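Local structure of centrosomal protein of 104 kDa (Homo sapiens, 5LPI) at residues H35-L39 and W118-M123; R103-C107 and C128-L132. The protein is required for cilium formation and for structural integrity at the ciliary tip, this piece being its array of four zinc fingers. All coordinates share one frame; numbering follows the deposited sequence.

How the contacts relate
In contact 1 the turn after the last ligand of the first zinc finger, leading into the second, packs on the helix of the fourth; contact 2 lies within the fourth and closes its metal site. Both are partly buried: Met38 and Leu122 of contact 1 are buried, whereas contact 2 runs from buried Cys104 and Cys128 out to exposed Met130. Both reach one zinc ion, His121 of contact 1 completing the site of Cys104, Cys107 and Cys128. Contact 1 is apolar packing of methionine and leucine, while contact 2 is held mainly by thiolate–metal bonds. Asn131 ties the two together, its ND2 lying 3.0 Å from Leu37 O, and His121 O accepts a hydrogen bond from Cys128 N.

Contact 1 (H35-L39 and W118-M123); sequences HCLML and WKAHLM. With ZN (zinc ion), chain G; ZN (zinc ion), chain H.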
ATOM      1  N   HIS A  35      12.376   1.288  -5.565  1.00 28.72           N
ATOM      2  CA  HIS A  35      11.963   2.488  -6.293  1.00 30.74           C
ATOM      3  C   HIS A  35      10.467   2.645  -6.507  1.00 27.22           C
ATOM      4  O   HIS A  35       9.987   3.775  -6.494  1.00 33.02           O
ATOM      5  CB  HIS A  35      12.658   2.523  -7.655  1.00 32.74           C
ATOM      6  CG  HIS A  35      14.144   2.514  -7.551  1.00 33.49           C
ATOM      7  ND1 HIS A  35      14.847   3.526  -6.939  1.00 38.90           N
ATOM      8  CD2 HIS A  35      15.064   1.606  -7.958  1.00 38.84           C
ATOM      9  CE1 HIS A  35      16.141   3.249  -6.979  1.00 37.07           C
ATOM     10  NE2 HIS A  35      16.299   2.090  -7.593  1.00 38.01           N
ATOM     11  N   CYS A  36       9.716   1.565  -6.733  1.00 29.52           N
ATOM     12  CA  CYS A  36       8.309   1.702  -7.114  1.00 27.74           C
ATOM     13  C   CYS A  36       7.516   2.485  -6.071  1.00 26.96           C
ATOM     14  O   CYS A  36       7.468   2.102  -4.900  1.00 24.15           O
ATOM     15  CB  CYS A  36       7.673   0.329  -7.319  1.00 27.56           C
ATOM     16  SG  CYS A  36       5.944   0.404  -7.921  1.00 27.99           S
ATOM     17  N   LEU A  37       6.856   3.570  -6.507  1.00 28.80           N
ATOM     18  CA  LEU A  37       6.119   4.422  -5.572  1.00 29.35           C
ATOM     19  C   LEU A  37       4.876   3.745  -5.005  1.00 23.84           C
ATOM     20  O   LEU A  37       4.349   4.202  -3.986  1.00 26.97           O
ATOM     21  CB  LEU A  37       5.718   5.737  -6.259  1.00 30.95           C
ATOM     22  CG  LEU A  37       6.879   6.628  -6.707  1.00 31.79           C
ATOM     23  CD1 LEU A  37       6.378   7.862  -7.425  1.00 35.69           C
ATOM     24  CD2 LEU A  37       7.750   7.015  -5.526  1.00 39.55           C
ATOM     25  N   MET A  38       4.388   2.682  -5.630  1.00 24.18           N
ATOM     26  CA  MET A  38       3.181   2.014  -5.161  1.00 23.16           C
ATOM     27  C   MET A  38       3.463   0.943  -4.118  1.00 29.73           C
ATOM     28  O   MET A  38       2.519   0.393  -3.524  1.00 28.11           O
ATOM     29  CB  MET A  38       2.437   1.396  -6.342  1.00 25.49           C
ATOM     30  CG  MET A  38       2.049   2.409  -7.414  1.00 31.28           C
ATOM     31  SD  MET A  38       0.838   3.615  -6.811  1.00 31.54           S
ATOM     32  CE  MET A  38      -0.483   2.490  -6.355  1.00 27.20           C
ATOM     33  N   LEU A  39       4.728   0.641  -3.875  1.00 26.56           N
ATOM     34  CA  LEU A  39       5.113  -0.423  -2.969  1.00 27.87           C
ATOM     35  C   LEU A  39       5.898   0.151  -1.799  1.00 28.55           C
ATOM     36  O   LEU A  39       6.415   1.274  -1.850  1.00 26.27           O
ATOM     37  CB  LEU A  39       5.964  -1.479  -3.698  1.00 27.85           C
ATOM     38  CG  LEU A  39       5.435  -1.971  -5.040  1.00 26.73           C
ATOM     39  CD1 LEU A  39       6.454  -2.929  -5.685  1.00 28.56           C
ATOM     40  CD2 LEU A  39       4.068  -2.651  -4.900  1.00 28.52           C
ATOM     41  N   TRP A 118      -5.748   5.408  -6.296  1.00 36.62           N
ATOM     42  CA  TRP A 118      -4.551   4.955  -5.589  1.00 33.86           C
ATOM     43  C   TRP A 118      -3.290   5.514  -6.236  1.00 34.99           C
ATOM     44  O   TRP A 118      -2.403   6.044  -5.556  1.00 33.72           O
ATOM     45  CB  TRP A 118      -4.489   3.429  -5.562  1.00 37.13           C
ATOM     46  CG  TRP A 118      -5.126   2.829  -4.369  1.00 32.63           C
ATOM     47  CD1 TRP A 118      -6.187   1.967  -4.346  1.00 32.07           C
ATOM     48  CD2 TRP A 118      -4.750   3.045  -3.013  1.00 29.19           C
ATOM     49  NE1 TRP A 118      -6.487   1.624  -3.047  1.00 34.80           N
ATOM     50  CE2 TRP A 118      -5.624   2.281  -2.209  1.00 31.15           C
ATOM     51  CE3 TRP A 118      -3.741   3.793  -2.395  1.00 31.26           C
ATOM     52  CZ2 TRP A 118      -5.529   2.257  -0.817  1.00 32.53           C
ATOM     53  CZ3 TRP A 118      -3.651   3.769  -1.004  1.00 35.45           C
ATOM     54  CH2 TRP A 118      -4.538   3.010  -0.235  1.00 35.41           C
ATOM     55  N   LYS A 119      -3.190   5.388  -7.559  1.00 29.65           N
ATOM     56  CA  LYS A 119      -2.006   5.888  -8.247  1.00 36.35           C
ATOM     57  C   LYS A 119      -1.858   7.392  -8.067  1.00 34.09           C
ATOM     58  O   LYS A 119      -0.757   7.883  -7.800  1.00 34.07           O
ATOM     59  CB  LYS A 119      -2.060   5.528  -9.735  1.00 33.36           C
ATOM     60  CG  LYS A 119      -1.808   4.053 -10.027  1.00 36.21           C
ATOM     61  CD  LYS A 119      -1.564   3.855 -11.531  1.00 40.50           C
ATOM     62  CE  LYS A 119      -1.192   2.414 -11.869  1.00 43.24           C
ATOM     63  NZ  LYS A 119      -2.360   1.496 -11.742  1.00 44.55           N
ATOM     64  N   ALA A 120      -2.956   8.142  -8.201  1.00 32.40           N
ATOM     65  CA  ALA A 120      -2.854   9.592  -8.078  1.00 29.90           C
ATOM     66  C   ALA A 120      -2.468  10.002  -6.659  1.00 35.84           C
ATOM     67  O   ALA A 120      -1.698  10.953  -6.462  1.00 38.06           O
ATOM     68  CB  ALA A 120      -4.169  10.245  -8.504  1.00 33.02           C
ATOM     69  N   HIS A 121      -2.991   9.299  -5.656  1.00 31.84           N
ATOM     70  CA  HIS A 121      -2.624   9.614  -4.279  1.00 31.15           C
ATOM     71  C   HIS A 121      -1.150   9.331  -4.014  1.00 30.69           C
ATOM     72  O   HIS A 121      -0.429  10.176  -3.479  1.00 34.42           O
ATOM     73  CB  HIS A 121      -3.483   8.812  -3.310  1.00 26.17           C
ATOM     74  CG  HIS A 121      -3.163   9.092  -1.876  1.00 32.58           C
ATOM     75  ND1 HIS A 121      -3.623  10.213  -1.220  1.00 33.55           N
ATOM     76  CD2 HIS A 121      -2.398   8.420  -0.984  1.00 30.20           C
ATOM     77  CE1 HIS A 121      -3.169  10.211   0.020  1.00 31.88           C
ATOM     78  NE2 HIS A 121      -2.430   9.130   0.190  1.00 29.26           N
ATOM     79  N   LEU A 122      -0.686   8.145  -4.385  1.00 31.72           N
ATOM     80  CA  LEU A 122       0.656   7.725  -3.987  1.00 32.76           C
ATOM     81  C   LEU A 122       1.752   8.319  -4.872  1.00 37.09           C
ATOM     82  O   LEU A 122       2.865   8.557  -4.394  1.00 39.97           O
ATOM     83  CB  LEU A 122       0.730   6.199  -3.983  1.00 28.78           C
ATOM     84  CG  LEU A 122      -0.075   5.558  -2.842  1.00 31.00           C
ATOM     85  CD1 LEU A 122      -0.069   4.044  -2.963  1.00 30.10           C
ATOM     86  CD2 LEU A 122       0.481   5.985  -1.474  1.00 26.39           C
ATOM     87  N   MET A 123       1.458   8.604  -6.142  1.00 33.43           N
ATOM     88  CA  MET A 123       2.482   9.061  -7.073  1.00 38.41           C
ATOM     89  C   MET A 123       2.298  10.481  -7.572  1.00 46.67           C
ATOM     90  O   MET A 123       3.265  11.077  -8.053  1.00 47.43           O
ATOM     91  CB  MET A 123       2.524   8.136  -8.291  1.00 38.50           C
ATOM     92  CG  MET A 123       2.526   6.703  -7.884  1.00 39.01           C
ATOM     93  SD  MET A 123       3.077   5.682  -9.229  1.00 47.36           S
ATOM     94  CE  MET A 123       1.639   5.485 -10.191  1.00 26.86           C
TER
HETATM   95 ZN    ZN G 903       6.498   0.277 -10.195  1.00 33.28          ZN
HETATM   96 ZN    ZN H 904      -1.286   8.674   1.870  1.00 33.84          ZN
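Successive bends of the same sense (chi2 -65°, chi3 -59°) bring the end of the Met38 side chain up to helix 115-123, although its CB starts off alongside, while Met123 sets its CG anti to its own carbonyl carbon and turns again at chi3. The two thioethers therefore cross at about a right angle, with Met38 SD 3.7 Å from Met123 CG. Beyond the sulfur, Met38 CE reaches across to Leu122 CD1 at 3.8 Å and lies more loosely against CB of Trp118. Lys119 borders this group with the aliphatic part of its chain, and its NZ forms a salt bridge with Glu115. The turn follows the last ligand of the first zinc finger and leads into the second, whereas the helix belongs to the fourth: Cys36 SG binds one zinc ion at 2.3 Å together with Cys13, Cys16 and His31, and His121 NE2 binds another at 2.1 Å. A type I beta turn from Cys36 to Leu39 presents Leu37 and Met38 to the helix, closed by the backbone bond from Leu39 N to Cys36 O. Met38 N donates a long hydrogen bond to Cys36 SG (3.6 Å, 154°), which would probably offset part of the charge on the sulfur. Leu37 packs on the same CG of Met123 from a direction roughly at right angles to Met38 SD, its CB 3.7 Å from Met123 CG and its CD1 4.0 Å from Met123 CB. Two backbone carbonyls, Leu37 O and Leu122 O, receive the same donor, ND2 of Asn131, which bridges turn and helix.

Contact 2 (R103-C107 and C128-L132); sequences RCPLC and CTMNL. With ZN (zinc ion), chain H.
Cys128 meets Cys104 and Cys107 around one zinc ion in the last zinc finger of the array, a site of three cysteines and one histidine, where a CxxC turn between strands 102-103 and 110-111 supplies two thiolates, the loop after helix 115-123 the third, and His121 the imidazole nitrogen. Cys128 SG, anti to its backbone N (chi1 -170°), reaches the metal at 2.3 Å. Its sulfur lies 3.9 Å from Cys104 SG and about as far from Cys107 SG, separations set by the shared metal. The main chain of Cys128 is tied to His121, so these two ligands are linked by backbone as well as through the ion. After Thr129 the loop brings Met130 N back to the metal-bound sulfur, where it donates a hydrogen bond to Cys128 SG (3.4 Å, 158°). Cys104 SG likewise accepts a hydrogen bond from Cys107 N and a weak one from Leu106 N; such N-H groups would probably draw off some of the charge on the thiolates. Met130 then places its CB over the Leu106 carbonyl and 3.9 Å from Leu106 CB, while its CG rests beside Cys107 CB at 3.8 Å. The end of its side chain bends away from the CxxC turn. Asn131 offers its backbone to Leu106, whose CD1 passes 4.0 Å from Asn131 CA, while its amide is engaged by the helix of contact 1 and by the turn that carries Leu37. Leu106 also touches Ile51 and Leu54, so it packs against the second finger as well; its CD1 lies 3.8 Å from Met130 O.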
ATOM      1  N   ARG A 103      -8.421   3.905   1.529  1.00 32.78           N
ATOM      2  CA  ARG A 103      -7.845   4.338   2.795  1.00 35.53           C
ATOM      3  C   ARG A 103      -6.334   4.184   2.719  1.00 34.16           C
ATOM      4  O   ARG A 103      -5.832   3.064   2.570  1.00 32.51           O
ATOM      5  CB  ARG A 103      -8.404   3.517   3.959  1.00 39.30           C
ATOM      6  CG  ARG A 103      -7.615   3.644   5.250  1.00 41.26           C
ATOM      7  CD  ARG A 103      -7.556   5.086   5.731  1.00 38.85           C
ATOM      8  NE  ARG A 103      -7.183   5.190   7.143  1.00 39.52           N
ATOM      9  CZ  ARG A 103      -7.990   5.634   8.107  1.00 39.54           C
ATOM     10  NH1 ARG A 103      -9.234   6.029   7.819  1.00 37.00           N
ATOM     11  NH2 ARG A 103      -7.549   5.707   9.358  1.00 35.29           N
ATOM     12  N   CYS A 104      -5.618   5.294   2.823  1.00 29.47           N
ATOM     13  CA  CYS A 104      -4.158   5.239   2.810  1.00 30.96           C
ATOM     14  C   CYS A 104      -3.656   4.832   4.183  1.00 31.18           C
ATOM     15  O   CYS A 104      -3.937   5.529   5.164  1.00 30.18           O
ATOM     16  CB  CYS A 104      -3.531   6.576   2.437  1.00 25.01           C
ATOM     17  SG  CYS A 104      -1.726   6.425   2.299  1.00 29.79           S
ATOM     18  N   PRO A 105      -2.925   3.724   4.303  1.00 27.75           N
ATOM     19  CA  PRO A 105      -2.375   3.344   5.607  1.00 33.57           C
ATOM     20  C   PRO A 105      -1.158   4.165   6.014  1.00 37.03           C
ATOM     21  O   PRO A 105      -0.707   4.043   7.163  1.00 34.12           O
ATOM     22  CB  PRO A 105      -1.996   1.878   5.397  1.00 33.78           C
ATOM     23  CG  PRO A 105      -1.488   1.867   3.954  1.00 28.46           C
ATOM     24  CD  PRO A 105      -2.465   2.823   3.224  1.00 28.51           C
ATOM     25  N   LEU A 106      -0.607   4.985   5.117  1.00 32.34           N
ATOM     26  CA  LEU A 106       0.572   5.781   5.455  1.00 29.33           C
ATOM     27  C   LEU A 106       0.196   7.139   6.042  1.00 33.50           C
ATOM     28  O   LEU A 106       0.791   7.579   7.029  1.00 35.34           O
ATOM     29  CB  LEU A 106       1.452   5.977   4.219  1.00 29.11           C
ATOM     30  CG  LEU A 106       1.883   4.700   3.488  1.00 33.21           C
ATOM     31  CD1 LEU A 106       2.782   5.055   2.304  1.00 31.74           C
ATOM     32  CD2 LEU A 106       2.595   3.720   4.457  1.00 29.48           C
ATOM     33  N   CYS A 107      -0.783   7.822   5.450  1.00 36.92           N
ATOM     34  CA  CYS A 107      -1.206   9.124   5.948  1.00 33.59           C
ATOM     35  C   CYS A 107      -2.604   9.102   6.552  1.00 30.17           C
ATOM     36  O   CYS A 107      -3.063  10.137   7.052  1.00 36.17           O
ATOM     37  CB  CYS A 107      -1.129  10.180   4.827  1.00 35.25           C
ATOM     38  SG  CYS A 107      -2.414  10.022   3.545  1.00 33.59           S
ATOM     39  N   CYS A 128       0.240  12.010  -1.499  1.00 45.93           N
ATOM     40  CA  CYS A 128       0.571  11.484  -0.180  1.00 39.78           C
ATOM     41  C   CYS A 128       1.839  12.137   0.361  1.00 43.42           C
ATOM     42  O   CYS A 128       2.865  12.189  -0.320  1.00 47.30           O
ATOM     43  CB  CYS A 128       0.751   9.966  -0.238  1.00 29.28           C
ATOM     44  SG  CYS A 128       0.888   9.218   1.409  1.00 32.34           S
ATOM     45  N   THR A 129       1.770  12.628   1.589  1.00 44.01           N
ATOM     46  CA  THR A 129       2.923  13.225   2.244  1.00 44.09           C
ATOM     47  C   THR A 129       3.744  12.216   3.032  1.00 41.27           C
ATOM     48  O   THR A 129       4.791  12.579   3.573  1.00 41.73           O
ATOM     49  CB  THR A 129       2.472  14.325   3.199  1.00 41.18           C
ATOM     50  OG1 THR A 129       1.825  13.708   4.316  1.00 44.42           O
ATOM     51  CG2 THR A 129       1.485  15.249   2.511  1.00 45.65           C
ATOM     52  N   MET A 130       3.289  10.971   3.137  1.00 31.18           N
ATOM     53  CA  MET A 130       3.945   9.991   3.988  1.00 33.63           C
ATOM     54  C   MET A 130       4.555   8.847   3.182  1.00 33.99           C
ATOM     55  O   MET A 130       4.933   7.830   3.764  1.00 33.27           O
ATOM     56  CB  MET A 130       2.958   9.448   5.030  1.00 32.90           C
ATOM     57  CG  MET A 130       2.493  10.479   6.056  1.00 39.16           C
ATOM     58  SD  MET A 130       3.890  11.164   6.983  1.00 47.57           S
ATOM     59  CE  MET A 130       4.424   9.729   7.910  1.00 45.26           C
ATOM     60  N   ASN A 131       4.665   8.990   1.863  1.00 35.53           N
ATOM     61  CA  ASN A 131       5.256   7.961   1.007  1.00 32.25           C
ATOM     62  C   ASN A 131       6.756   8.214   0.917  1.00 35.64           C
ATOM     63  O   ASN A 131       7.207   9.093   0.175  1.00 37.00           O
ATOM     64  CB  ASN A 131       4.601   7.977  -0.369  1.00 32.18           C
ATOM     65  CG  ASN A 131       5.059   6.837  -1.249  1.00 34.34           C
ATOM     66  OD1 ASN A 131       5.904   6.028  -0.854  1.00 32.61           O
ATOM     67  ND2 ASN A 131       4.491   6.758  -2.454  1.00 27.41           N
ATOM     68  N   LEU A 132       7.539   7.410   1.648  1.00 36.53           N
ATOM     69  CA  LEU A 132       8.967   7.668   1.791  1.00 41.44           C
ATOM     70  C   LEU A 132       9.763   7.409   0.520  1.00 39.96           C
ATOM     71  O   LEU A 132      10.926   7.819   0.451  1.00 44.03           O
ATOM     72  CB  LEU A 132       9.543   6.829   2.935  1.00 41.83           C
ATOM     73  CG  LEU A 132       8.779   6.975   4.256  1.00 51.79           C
ATOM     74  CD1 LEU A 132       9.398   6.123   5.361  1.00 50.51           C
ATOM     75  CD2 LEU A 132       8.694   8.444   4.667  1.00 52.32           C
TER
HETATM   76 ZN    ZN H 904      -1.286   8.674   1.870  1.00 33.84          ZN